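Local atomic coordinates of cyclic nucleotide-binding domain (CNMP-BD) protein (Geobacter metallireducens, PDB entry 3MDP), a protein that probably binds a cyclic nucleotide or similar small ligand in a double-stranded beta-helix domain and may act in transcriptional regulation. Residues K32-G37 / V105-I110; S45-L50 / Y93-S98; L50-E55 / G81-V86; V58-S63 / S97-T102. One frame throughout, in Å; residues are numbered along the deposited sequence.

Contact 1. Residues K32-G37 / V105-I110; sequences KSFPTG and VRVVDI. With EDO (1,2-ethanediol), chain C.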
loop_
_atom_site.group_PDB
_atom_site.type_symbol
_atom_site.label_atom_id
_atom_site.label_comp_id
_atom_site.label_asym_id
_atom_site.label_seq_id
_atom_site.Cartn_x
_atom_site.Cartn_y
_atom_site.Cartn_z
ATOM N N LYS A 32 8.430 15.053 17.109
ATOM C CA LYS A 32 9.509 15.854 16.527
ATOM C C LYS A 32 8.910 17.049 15.782
ATOM O O LYS A 32 7.771 16.977 15.317
ATOM C CB LYS A 32 10.342 15.019 15.553
ATOM C CG LYS A 32 11.272 14.007 16.216
ATOM C CD LYS A 32 12.410 13.636 15.291
ATOM C CE LYS A 32 13.493 12.837 16.028
ATOM N NZ LYS A 32 13.039 11.501 16.423
ATOM N N SER A 33 9.673 18.146 15.714
ATOM C CA SER A 33 9.281 19.335 14.954
ATOM C C SER A 33 10.311 19.607 13.852
ATOM O O SER A 33 11.506 19.327 14.024
ATOM C CB SER A 33 9.194 20.547 15.879
ATOM O OG SER A 33 8.023 20.551 16.666
ATOM N N PHE A 34 9.835 20.133 12.721
ATOM C CA PHE A 34 10.692 20.541 11.591
ATOM C C PHE A 34 10.230 21.907 11.093
ATOM O O PHE A 34 9.026 22.159 10.975
ATOM C CB PHE A 34 10.646 19.550 10.431
ATOM C CG PHE A 34 11.165 18.182 10.773
ATOM C CD1 PHE A 34 10.303 17.218 11.285
ATOM C CD2 PHE A 34 12.516 17.861 10.612
ATOM C CE1 PHE A 34 10.768 15.963 11.643
ATOM C CE2 PHE A 34 13.009 16.577 10.949
ATOM C CZ PHE A 34 12.130 15.632 11.459
ATOM N N PRO A 35 11.183 22.794 10.802
ATOM C CA PRO A 35 10.788 24.120 10.307
ATOM C C PRO A 35 10.458 24.087 8.819
ATOM O O PRO A 35 10.927 23.193 8.088
ATOM C CB PRO A 35 12.056 24.955 10.522
ATOM C CG PRO A 35 13.182 23.978 10.388
ATOM C CD PRO A 35 12.652 22.645 10.909
ATOM N N THR A 36 9.698 25.077 8.373
ATOM C CA THR A 36 9.409 25.284 6.951
ATOM C C THR A 36 10.663 25.239 6.109
ATOM O O THR A 36 11.660 25.934 6.387
ATOM C CB THR A 36 8.745 26.662 6.735
ATOM O OG1 THR A 36 7.716 26.804 7.702
ATOM C CG2 THR A 36 8.140 26.781 5.325
ATOM N N GLY A 37 10.614 24.403 5.079
ATOM C CA GLY A 37 11.690 24.291 4.120
ATOM C C GLY A 37 12.745 23.266 4.458
ATOM O O GLY A 37 13.667 23.070 3.659
ATOM N N VAL A 105 6.158 22.082 10.932
ATOM C CA VAL A 105 5.682 20.695 10.999
ATOM C C VAL A 105 5.942 20.088 12.387
ATOM O O VAL A 105 7.005 20.308 12.975
ATOM C CB VAL A 105 6.350 19.859 9.899
ATOM C CG1 VAL A 105 6.393 18.343 10.245
ATOM C CG2 VAL A 105 5.655 20.091 8.555
ATOM N N ARG A 106 4.943 19.373 12.908
ATOM C CA ARG A 106 5.126 18.405 14.007
ATOM C C ARG A 106 4.676 17.020 13.541
ATOM O O ARG A 106 3.632 16.861 12.877
ATOM C CB ARG A 106 4.316 18.766 15.249
ATOM C CG ARG A 106 4.731 20.045 15.934
ATOM C CD ARG A 106 3.983 20.267 17.273
ATOM N NE ARG A 106 2.549 20.478 17.046
ATOM C CZ ARG A 106 1.567 19.633 17.376
ATOM N NH1 ARG A 106 1.800 18.488 18.007
ATOM N NH2 ARG A 106 0.315 19.957 17.093
ATOM N N VAL A 107 5.457 16.027 13.925
ATOM C CA VAL A 107 5.195 14.636 13.584
ATOM C C VAL A 107 5.382 13.746 14.811
ATOM O O VAL A 107 6.024 14.139 15.787
ATOM C CB VAL A 107 6.146 14.109 12.488
ATOM C CG1 VAL A 107 6.068 14.945 11.215
ATOM C CG2 VAL A 107 7.660 14.040 12.998
ATOM N N VAL A 108 4.746 12.576 14.756
ATOM C CA VAL A 108 5.164 11.427 15.492
ATOM C C VAL A 108 6.177 10.683 14.621
ATOM O O VAL A 108 5.856 10.251 13.496
ATOM C CB VAL A 108 4.015 10.464 15.816
ATOM C CG1 VAL A 108 4.590 9.347 16.693
ATOM C CG2 VAL A 108 2.890 11.219 16.578
ATOM N N ASP A 109 7.394 10.565 15.142
ATOM C CA ASP A 109 8.504 9.872 14.475
ATOM C C ASP A 109 8.675 8.482 15.107
ATOM O O ASP A 109 9.005 8.345 16.285
ATOM C CB ASP A 109 9.769 10.732 14.631
ATOM C CG ASP A 109 11.013 10.146 13.958
ATOM O OD1 ASP A 109 10.924 9.125 13.273
ATOM O OD2 ASP A 109 12.111 10.725 14.162
ATOM N N ILE A 110 8.416 7.464 14.310
ATOM C CA ILE A 110 8.423 6.078 14.742
ATOM C C ILE A 110 9.667 5.382 14.187
ATOM O O ILE A 110 10.009 5.546 13.013
ATOM C CB ILE A 110 7.143 5.349 14.293
ATOM C CG1 ILE A 110 5.922 6.209 14.625
ATOM C CG2 ILE A 110 7.077 3.950 14.951
ATOM C CD1 ILE A 110 4.627 5.744 14.014
HETATM C C1 EDO C . 12.769 7.526 15.627
HETATM O O1 EDO C . 13.833 6.590 15.880
HETATM C C2 EDO C . 12.304 8.168 16.922
HETATM O O2 EDO C . 11.367 7.291 17.522
#
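In the conformer given, K32 reaches across to D109 on the neighbouring strand, its NZ 2.6 Å from D109 OD2 in a short salt bridge. The ammonium comes from above the carboxylate plane, 37° out of it. The last torsion bends the chain (chi4 69°) and turns NZ onto the oxygen, while CD and CE pass beside the same atom. NZ has a second acid in E30. D109 OD1 accepts a hydrogen bond from N49, so the aspartate is probably held at both oxygens, which may favour its charged form. A 1,2-ethanediol molecule, probably from the crystallisation liquor, packs against both partners, its C2 lying 3.4 Å from K32 NZ.

On the same face of the sheet the F34 ring turns its edge to two valines: F34 CE1 is 3.9 Å from V107 CG2, and CD1 is near V105 CG1. On the face of S33 and R106, S33 OG touches R106 CG at 3.4 Å, whereas the guanidinium runs on to E55 and E31.

Four backbone bonds set this register, paired about K32–V107 and F34–V105; K32 N to V107 O measures 2.9 Å. Between them S33 and R106 form a non-hydrogen-bonded pair with CA atoms 4.4 Å apart. Strand axes inclined at 150° fit a twisted antiparallel pair, strand 29-34, outermost within this chain, beside its inner neighbour 105-111, in a sheet of the double-stranded beta-helix.

Contact 2. Residues S45-L50 / Y93-S98; sequences SKADNL and YHYTSS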
loop_
_atom_site.group_PDB
_atom_site.type_symbol
_atom_site.label_atom_id
_atom_site.label_comp_id
_atom_site.label_asym_id
_atom_site.label_seq_id
_atom_site.Cartn_x
_atom_site.Cartn_y
_atom_site.Cartn_z
ATOM N N SER A 45 17.643 7.149 0.807
ATOM C CA SER A 45 18.164 6.848 2.144
ATOM C C SER A 45 17.424 5.660 2.703
ATOM O O SER A 45 16.246 5.435 2.381
ATOM C CB SER A 45 18.013 8.029 3.124
ATOM O OG SER A 45 18.839 9.115 2.771
ATOM N N LYS A 46 18.101 4.927 3.588
ATOM C CA LYS A 46 17.475 3.842 4.332
ATOM C C LYS A 46 16.273 4.383 5.086
ATOM O O LYS A 46 16.368 5.389 5.790
ATOM C CB LYS A 46 18.480 3.200 5.295
ATOM C CG LYS A 46 18.005 1.958 6.030
ATOM C CD LYS A 46 17.670 0.770 5.114
ATOM C CE LYS A 46 17.764 -0.536 5.889
ATOM N NZ LYS A 46 16.603 -1.379 5.613
ATOM N N ALA A 47 15.139 3.723 4.935
ATOM C CA ALA A 47 13.894 4.199 5.518
ATOM C C ALA A 47 13.799 3.765 6.990
ATOM O O ALA A 47 13.202 2.755 7.301
ATOM C CB ALA A 47 12.680 3.701 4.709
ATOM N N ASP A 48 14.430 4.525 7.879
ATOM C CA ASP A 48 14.476 4.163 9.280
ATOM C C ASP A 48 13.459 4.916 10.151
ATOM O O ASP A 48 13.446 4.722 11.374
ATOM C CB ASP A 48 15.909 4.368 9.814
ATOM C CG ASP A 48 16.841 3.213 9.431
ATOM O OD1 ASP A 48 16.358 2.090 9.186
ATOM O OD2 ASP A 48 18.050 3.443 9.391
ATOM N N ASN A 49 12.597 5.730 9.528
ATOM C CA ASN A 49 11.601 6.544 10.243
ATOM C C ASN A 49 10.256 6.572 9.517
ATOM O O ASN A 49 10.191 6.944 8.336
ATOM C CB ASN A 49 12.101 7.976 10.398
ATOM C CG ASN A 49 13.414 8.054 11.164
ATOM O OD1 ASN A 49 14.487 7.873 10.591
ATOM N ND2 ASN A 49 13.330 8.295 12.471
ATOM N N LEU A 50 9.203 6.133 10.215
ATOM C CA LEU A 50 7.841 6.237 9.735
ATOM C C LEU A 50 7.248 7.435 10.496
ATOM O O LEU A 50 7.453 7.568 11.704
ATOM C CB LEU A 50 7.081 4.948 10.018
ATOM C CG LEU A 50 5.614 4.954 9.587
ATOM C CD1 LEU A 50 5.528 4.973 8.068
ATOM C CD2 LEU A 50 4.868 3.781 10.185
ATOM N N TYR A 93 12.872 -1.000 1.573
ATOM C CA TYR A 93 13.093 -0.149 2.765
ATOM C C TYR A 93 14.042 1.039 2.538
ATOM O O TYR A 93 14.841 1.418 3.423
ATOM C CB TYR A 93 13.577 -1.000 3.949
ATOM C CG TYR A 93 12.814 -2.269 4.212
ATOM C CD1 TYR A 93 11.442 -2.241 4.519
ATOM C CD2 TYR A 93 13.472 -3.494 4.249
ATOM C CE1 TYR A 93 10.744 -3.413 4.786
ATOM C CE2 TYR A 93 12.776 -4.675 4.514
ATOM C CZ TYR A 93 11.419 -4.617 4.796
ATOM O OH TYR A 93 10.736 -5.755 5.065
ATOM N N HIS A 94 13.946 1.643 1.360
ATOM C CA HIS A 94 14.629 2.893 1.047
ATOM C C HIS A 94 13.593 3.891 0.559
ATOM O O HIS A 94 12.649 3.529 -0.138
ATOM C CB HIS A 94 15.761 2.682 0.021
ATOM C CG HIS A 94 16.959 2.004 0.607
ATOM N ND1 HIS A 94 16.946 0.678 0.990
ATOM C CD2 HIS A 94 18.197 2.470 0.902
ATOM C CE1 HIS A 94 18.126 0.359 1.497
ATOM N NE2 HIS A 94 18.901 1.427 1.454
ATOM N N TYR A 95 13.711 5.140 0.991
ATOM C CA TYR A 95 12.718 6.144 0.607
ATOM C C TYR A 95 12.672 6.325 -0.918
ATOM O O TYR A 95 13.708 6.441 -1.588
ATOM C CB TYR A 95 13.004 7.472 1.310
ATOM C CG TYR A 95 12.879 7.447 2.831
ATOM C CD1 TYR A 95 11.681 7.117 3.445
ATOM C CD2 TYR A 95 13.955 7.815 3.657
ATOM C CE1 TYR A 95 11.553 7.123 4.807
ATOM C CE2 TYR A 95 13.835 7.821 5.034
ATOM C CZ TYR A 95 12.635 7.495 5.611
ATOM O OH TYR A 95 12.520 7.492 6.992
ATOM N N THR A 96 11.459 6.350 -1.462
ATOM C CA THR A 96 11.256 6.449 -2.907
ATOM C C THR A 96 11.062 7.905 -3.316
ATOM O O THR A 96 10.997 8.240 -4.507
ATOM C CB THR A 96 10.043 5.594 -3.357
ATOM O OG1 THR A 96 8.876 5.981 -2.606
ATOM C CG2 THR A 96 10.337 4.085 -3.146
ATOM N N SER A 97 10.986 8.779 -2.321
ATOM C CA SER A 97 10.921 10.208 -2.567
ATOM C C SER A 97 11.527 10.918 -1.383
ATOM O O SER A 97 11.723 10.310 -0.339
ATOM C CB SER A 97 9.456 10.621 -2.789
ATOM O OG SER A 97 8.697 10.471 -1.606
ATOM N N SER A 98 11.849 12.199 -1.547
ATOM C CA SER A 98 12.232 13.033 -0.441
ATOM C C SER A 98 10.978 13.665 0.153
ATOM O O SER A 98 9.925 13.672 -0.490
ATOM C CB SER A 98 13.225 14.106 -0.884
ATOM O OG SER A 98 14.390 13.511 -1.447
HETATM O O HOH W 1 14.323 9.397 8.192
#
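A single backbone bridge joins K46 and H94, flanked by two hydrogen bonds: Y95 N gives to S45 O at 2.9 Å, and A47 N gives to Y93 O at 2.8 Å. Beyond it Y95 carries most of the contact, its CG anti to the carbonyl carbon (chi1 -64°). A47 CA lies over one face of its ring, toward the rim, 3.7 Å from the centroid and 18° off the normal, a CH-pi contact; A47 CB adds an apolar touch on CE1. At the far end the hydroxyl donates to N49 O, 2.7 Å away, meeting a lone pair in the carbonyl plane with a C=O...O angle of 119°. A water gives one hydrogen bond to Y95 OH and another to N49 OD1, joining the phenol to the amide, whose nitrogen is bonded to D109. F41 stacks on the Y95 ring as well.

H94 takes the more exposed side. K46 CD lies on its imidazole, off-centre and 4.1 Å from the centroid, and H94 ND1 is bonded to P92 O. K46 NZ comes 3.5 Å from Y93 CB.

An inverse gamma turn centred on A47 bends the chain between K46 and D48, with a weak bond from D48 N to K46 O. T96 OG1 bonds a succinate, probably from the crystallisation liquor, consistent with a place beside the nucleotide pocket of cyclic nucleotide-binding domains.

Contact 3. Residues L50-E55 / G81-V86; sequences LMLLLE and GAIFGV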
loop_
_atom_site.group_PDB
_atom_site.type_symbol
_atom_site.label_atom_id
_atom_site.label_comp_id
_atom_site.label_asym_id
_atom_site.label_seq_id
_atom_site.Cartn_x
_atom_site.Cartn_y
_atom_site.Cartn_z
ATOM N N LEU A 50 9.203 6.133 10.215
ATOM C CA LEU A 50 7.841 6.237 9.735
ATOM C C LEU A 50 7.248 7.435 10.496
ATOM O O LEU A 50 7.453 7.568 11.704
ATOM C CB LEU A 50 7.081 4.948 10.018
ATOM C CG LEU A 50 5.614 4.954 9.587
ATOM C CD1 LEU A 50 5.528 4.973 8.068
ATOM C CD2 LEU A 50 4.868 3.781 10.185
HETATM N N MSE A 51 6.589 8.332 9.783
HETATM C CA MSE A 51 6.062 9.537 10.423
HETATM C C MSE A 51 4.561 9.681 10.258
HETATM O O MSE A 51 3.992 9.259 9.252
HETATM C CB MSE A 51 6.789 10.778 9.912
HETATM C CG MSE A 51 8.165 10.858 10.494
HETATM SE SE MSE A 51 9.209 12.168 9.571
HETATM C CE MSE A 51 10.920 11.955 10.522
ATOM N N LEU A 52 3.929 10.211 11.294
ATOM C CA LEU A 52 2.512 10.621 11.278
ATOM C C LEU A 52 2.542 12.150 11.386
ATOM O O LEU A 52 3.170 12.696 12.287
ATOM C CB LEU A 52 1.729 10.041 12.469
ATOM C CG LEU A 52 0.341 10.666 12.712
ATOM C CD1 LEU A 52 -0.644 10.169 11.665
ATOM C CD2 LEU A 52 -0.129 10.347 14.146
ATOM N N LEU A 53 1.942 12.826 10.422
ATOM C CA LEU A 53 1.896 14.283 10.430
ATOM C C LEU A 53 0.829 14.769 11.393
ATOM O O LEU A 53 -0.343 14.459 11.248
ATOM C CB LEU A 53 1.654 14.805 9.021
ATOM C CG LEU A 53 1.749 16.312 8.818
ATOM C CD1 LEU A 53 3.109 16.888 9.273
ATOM C CD2 LEU A 53 1.432 16.636 7.361
ATOM N N LEU A 54 1.251 15.519 12.396
ATOM C CA LEU A 54 0.328 16.074 13.390
ATOM C C LEU A 54 -0.125 17.481 13.058
ATOM O O LEU A 54 -1.277 17.842 13.318
ATOM C CB LEU A 54 0.963 16.077 14.764
ATOM C CG LEU A 54 1.389 14.726 15.339
ATOM C CD1 LEU A 54 2.169 14.938 16.614
ATOM C CD2 LEU A 54 0.145 13.823 15.585
ATOM N N GLU A 55 0.782 18.272 12.499
ATOM C CA GLU A 55 0.534 19.666 12.229
ATOM C C GLU A 55 1.447 20.108 11.096
ATOM O O GLU A 55 2.586 19.644 10.998
ATOM C CB GLU A 55 0.819 20.505 13.484
ATOM C CG GLU A 55 0.554 21.993 13.311
ATOM C CD GLU A 55 1.165 22.814 14.426
ATOM O OE1 GLU A 55 1.365 22.254 15.528
ATOM O OE2 GLU A 55 1.457 24.006 14.191
ATOM N N GLY A 81 -2.764 14.036 10.008
ATOM C CA GLY A 81 -3.530 12.835 10.197
ATOM C C GLY A 81 -3.088 11.707 9.300
ATOM O O GLY A 81 -3.507 10.560 9.523
ATOM N N ALA A 82 -2.241 12.029 8.309
ATOM C CA ALA A 82 -1.726 11.065 7.340
ATOM C C ALA A 82 -0.258 10.689 7.622
ATOM O O ALA A 82 0.522 11.487 8.162
ATOM C CB ALA A 82 -1.871 11.625 5.923
ATOM N N ILE A 83 0.104 9.465 7.244
ATOM C CA ILE A 83 1.457 8.970 7.389
ATOM C C ILE A 83 2.310 9.165 6.145
ATOM O O ILE A 83 1.808 9.209 4.989
ATOM C CB ILE A 83 1.496 7.462 7.863
ATOM C CG1 ILE A 83 0.950 6.505 6.806
ATOM C CG2 ILE A 83 0.706 7.285 9.192
ATOM C CD1 ILE A 83 1.393 5.052 7.036
ATOM N N PHE A 84 3.611 9.241 6.373
ATOM C CA PHE A 84 4.598 9.307 5.291
ATOM C C PHE A 84 5.893 8.666 5.769
ATOM O O PHE A 84 6.016 8.330 6.931
ATOM C CB PHE A 84 4.760 10.759 4.742
ATOM C CG PHE A 84 5.335 11.749 5.739
ATOM C CD1 PHE A 84 4.550 12.292 6.734
ATOM C CD2 PHE A 84 6.661 12.148 5.656
ATOM C CE1 PHE A 84 5.091 13.199 7.672
ATOM C CE2 PHE A 84 7.186 13.072 6.537
ATOM C CZ PHE A 84 6.398 13.608 7.547
ATOM N N GLY A 85 6.823 8.416 4.856
ATOM C CA GLY A 85 7.928 7.495 5.143
ATOM C C GLY A 85 7.509 6.033 5.124
ATOM O O GLY A 85 8.095 5.205 5.822
ATOM N N VAL A 86 6.518 5.704 4.299
ATOM C CA VAL A 86 5.908 4.367 4.288
ATOM C C VAL A 86 6.879 3.248 3.887
ATOM O O VAL A 86 6.698 2.089 4.277
ATOM C CB VAL A 86 4.636 4.295 3.382
ATOM C CG1 VAL A 86 3.529 5.170 3.951
ATOM C CG2 VAL A 86 4.956 4.684 1.906
#
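Selenomethionine M51 meets the F84 ring in two ways, a CH-pi contact from CB and a Met-aromatic contact from SE. M51 CB lies over the ring face, 3.9 Å from the F84 centroid and 20° off the normal, displaced toward the rim. In the conformer given, the SE atom approaches the same ring obliquely, 4.5 Å from the centroid and 47° off the normal, with CZ and CE2 as its nearest ring atoms. F84 CG stands between the backbone N and the carbonyl carbon (chi1 65°). The ring edge meets L53 CB, 4.0 Å from F84 CE1.

M51 and F84 are also an antiparallel hydrogen-bonded pair, with M51 N to F84 O at 2.9 Å and the reciprocal bond equally short. L53 extends the pairing beyond strand 83-84: its N bonds A82 O, and its O takes G81 N at 2.8 Å. The short strand 83-84 thus closes one side of a four-stranded antiparallel sheet of the double-stranded beta-helix, and just past it G85 and V86 offer their backbone nitrogens to an oxygen of a succinate, probably from the crystallisation liquor, the bond from G85 being weak. G85 has positive phi, which favours glycine.

On the other face L52 and I83 pair without backbone bonds, L52 CD1 touching I83 CG2 at 4.0 Å. L50 CD1 packs against the backbone, 3.4 Å from G85 O. Helix 12-15 covers this side through F13 and F14, while helix 123-139 packs A136 on I83 and V137 on V86.

Contact 4. Residues V58-S63 / S97-T102; sequences VELFYS and SSARAT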
loop_
_atom_site.group_PDB
_atom_site.type_symbol
_atom_site.label_atom_id
_atom_site.label_comp_id
_atom_site.label_asym_id
_atom_site.label_seq_id
_atom_site.Cartn_x
_atom_site.Cartn_y
_atom_site.Cartn_z
ATOM N N VAL A 58 3.537 18.688 4.400
ATOM C CA VAL A 58 4.703 18.028 3.843
ATOM C C VAL A 58 4.517 17.788 2.356
ATOM O O VAL A 58 3.424 17.425 1.892
ATOM C CB VAL A 58 5.010 16.710 4.574
ATOM C CG1 VAL A 58 5.918 15.789 3.721
ATOM C CG2 VAL A 58 5.647 16.997 5.939
ATOM N N GLU A 59 5.583 18.031 1.604
ATOM C CA GLU A 59 5.619 17.673 0.194
ATOM C C GLU A 59 6.560 16.494 -0.030
ATOM O O GLU A 59 7.694 16.475 0.472
ATOM C CB GLU A 59 6.049 18.869 -0.651
ATOM C CG GLU A 59 4.890 19.801 -0.979
ATOM C CD GLU A 59 5.245 20.865 -1.994
ATOM O OE1 GLU A 59 6.378 20.826 -2.531
ATOM O OE2 GLU A 59 4.390 21.735 -2.252
ATOM N N LEU A 60 6.084 15.492 -0.766
ATOM C CA LEU A 60 6.948 14.412 -1.170
ATOM C C LEU A 60 7.353 14.767 -2.576
ATOM O O LEU A 60 6.499 15.098 -3.410
ATOM C CB LEU A 60 6.182 13.095 -1.122
ATOM C CG LEU A 60 5.609 12.753 0.249
ATOM C CD1 LEU A 60 4.964 11.389 0.186
ATOM C CD2 LEU A 60 6.730 12.835 1.369
ATOM N N PHE A 61 8.651 14.700 -2.848
ATOM C CA PHE A 61 9.181 15.168 -4.119
ATOM C C PHE A 61 10.443 14.429 -4.551
ATOM O O PHE A 61 11.057 13.705 -3.771
ATOM C CB PHE A 61 9.485 16.663 -3.998
ATOM C CG PHE A 61 10.631 16.974 -3.072
ATOM C CD1 PHE A 61 10.445 16.985 -1.689
ATOM C CD2 PHE A 61 11.896 17.235 -3.571
ATOM C CE1 PHE A 61 11.511 17.255 -0.830
ATOM C CE2 PHE A 61 12.960 17.514 -2.714
ATOM C CZ PHE A 61 12.770 17.525 -1.356
ATOM N N TYR A 62 10.807 14.634 -5.813
ATOM C CA TYR A 62 12.135 14.270 -6.348
ATOM C C TYR A 62 13.046 15.500 -6.479
ATOM O O TYR A 62 12.608 16.558 -6.959
ATOM C CB TYR A 62 12.011 13.649 -7.727
ATOM C CG TYR A 62 11.012 12.520 -7.825
ATOM C CD1 TYR A 62 10.945 11.533 -6.850
ATOM C CD2 TYR A 62 10.165 12.418 -8.923
ATOM C CE1 TYR A 62 10.043 10.496 -6.951
ATOM C CE2 TYR A 62 9.259 11.374 -9.042
ATOM C CZ TYR A 62 9.206 10.420 -8.056
ATOM O OH TYR A 62 8.316 9.389 -8.182
ATOM N N SER A 63 14.312 15.350 -6.076
ATOM C CA SER A 63 15.302 16.417 -6.224
ATOM C C SER A 63 16.266 16.125 -7.370
ATOM O O SER A 63 16.502 16.979 -8.230
ATOM C CB SER A 63 16.083 16.594 -4.930
ATOM O OG SER A 63 16.768 17.835 -4.955
ATOM N N SER A 97 10.986 8.779 -2.321
ATOM C CA SER A 97 10.921 10.208 -2.567
ATOM C C SER A 97 11.527 10.918 -1.383
ATOM O O SER A 97 11.723 10.310 -0.339
ATOM C CB SER A 97 9.456 10.621 -2.789
ATOM O OG SER A 97 8.697 10.471 -1.606
ATOM N N SER A 98 11.849 12.199 -1.547
ATOM C CA SER A 98 12.232 13.033 -0.441
ATOM C C SER A 98 10.978 13.665 0.153
ATOM O O SER A 98 9.925 13.672 -0.490
ATOM C CB SER A 98 13.225 14.106 -0.884
ATOM O OG SER A 98 14.390 13.511 -1.447
ATOM N N ALA A 99 11.103 14.163 1.390
ATOM C CA ALA A 99 10.040 14.884 2.090
ATOM C C ALA A 99 10.536 16.223 2.638
ATOM O O ALA A 99 11.595 16.303 3.286
ATOM C CB ALA A 99 9.464 14.047 3.214
ATOM N N ARG A 100 9.761 17.276 2.390
ATOM C CA ARG A 100 10.078 18.574 2.949
ATOM C C ARG A 100 8.861 19.235 3.571
ATOM O O ARG A 100 7.709 19.064 3.098
ATOM C CB ARG A 100 10.723 19.481 1.903
ATOM C CG ARG A 100 9.845 19.859 0.720
ATOM C CD ARG A 100 10.594 20.737 -0.247
ATOM N NE ARG A 100 9.879 20.765 -1.515
ATOM C CZ ARG A 100 10.446 20.820 -2.716
ATOM N NH1 ARG A 100 11.769 20.900 -2.862
ATOM N NH2 ARG A 100 9.669 20.796 -3.793
ATOM N N ALA A 101 9.133 19.998 4.626
ATOM C CA ALA A 101 8.123 20.764 5.328
ATOM C C ALA A 101 7.728 21.983 4.486
ATOM O O ALA A 101 8.588 22.732 4.014
ATOM C CB ALA A 101 8.642 21.193 6.700
ATOM N N THR A 102 6.426 22.187 4.292
ATOM C CA THR A 102 5.948 23.383 3.574
ATOM C C THR A 102 5.368 24.419 4.529
ATOM O O THR A 102 5.039 25.523 4.114
ATOM C CB THR A 102 4.894 23.008 2.535
ATOM O OG1 THR A 102 3.800 22.391 3.203
ATOM C CG2 THR A 102 5.475 22.022 1.545
HETATM O O HOH W 2 14.458 13.163 -4.210
#
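The F61 ring is sandwiched between R100 and S98. On one face lies the R100 guanidinium, its plane within 10° of the ring and its CZ 3.8 Å from the centroid, a stacked cation-pi contact. S98 CB lies over the opposite face, 3.7 Å from the centroid, a CH-pi contact, and the backbone of E59 and R100 meets the ring edge. F61 CG sits between the backbone N and the carbonyl carbon (chi1 68°). In the conformer given, E59 OE1 lies at the edge of the guanidinium, near its plane, 3.5 Å from R100 NH2, a long salt bridge. The aliphatic part of E59, in the same conformer, rests on T102, CG to CG2 being 3.4 Å.

The other face is apolar: A99 CB meets L60 CD2 at 3.5 Å and V58 CG1 more loosely, and F84 packs on V58 and A99 from the facing sheet. Water joins S98 OG to S63 N, and S98 OG is also bonded to E43 N.

Two hydrogen-bonded pairs, E59–R100 and F61–S98, give four backbone bonds, R100 O to E59 N being 2.8 Å. With strand axes at 153° this is a twisted antiparallel pair, the central two strands of the second sheet in the double-stranded beta-helix fold.

Contacts 1 and 3 lie in one four-stranded antiparallel sheet, ordered 29-34, 105-111, 49-55, 83-84, with centres about 9 Å apart; contact 4 occupies the middle of the second sheet, its centre about 13 Å from each of theirs. Contact 2 bridges two loops at the sheet ends, sharing L50 with contact 3 and S97 and S98 with contact 4. Along the chain, segment 32-37 comes first and 105-110 last, so contact 1 encloses the other three, while contacts 3 and 4 interleave. This crossing connectivity is that of a double-stranded beta-helix. The sheets meet where F84 touches V58 and A99, and G85, V86 and T96, drawn from contacts 2 and 3, contact a succinate that may mark the ligand pocket.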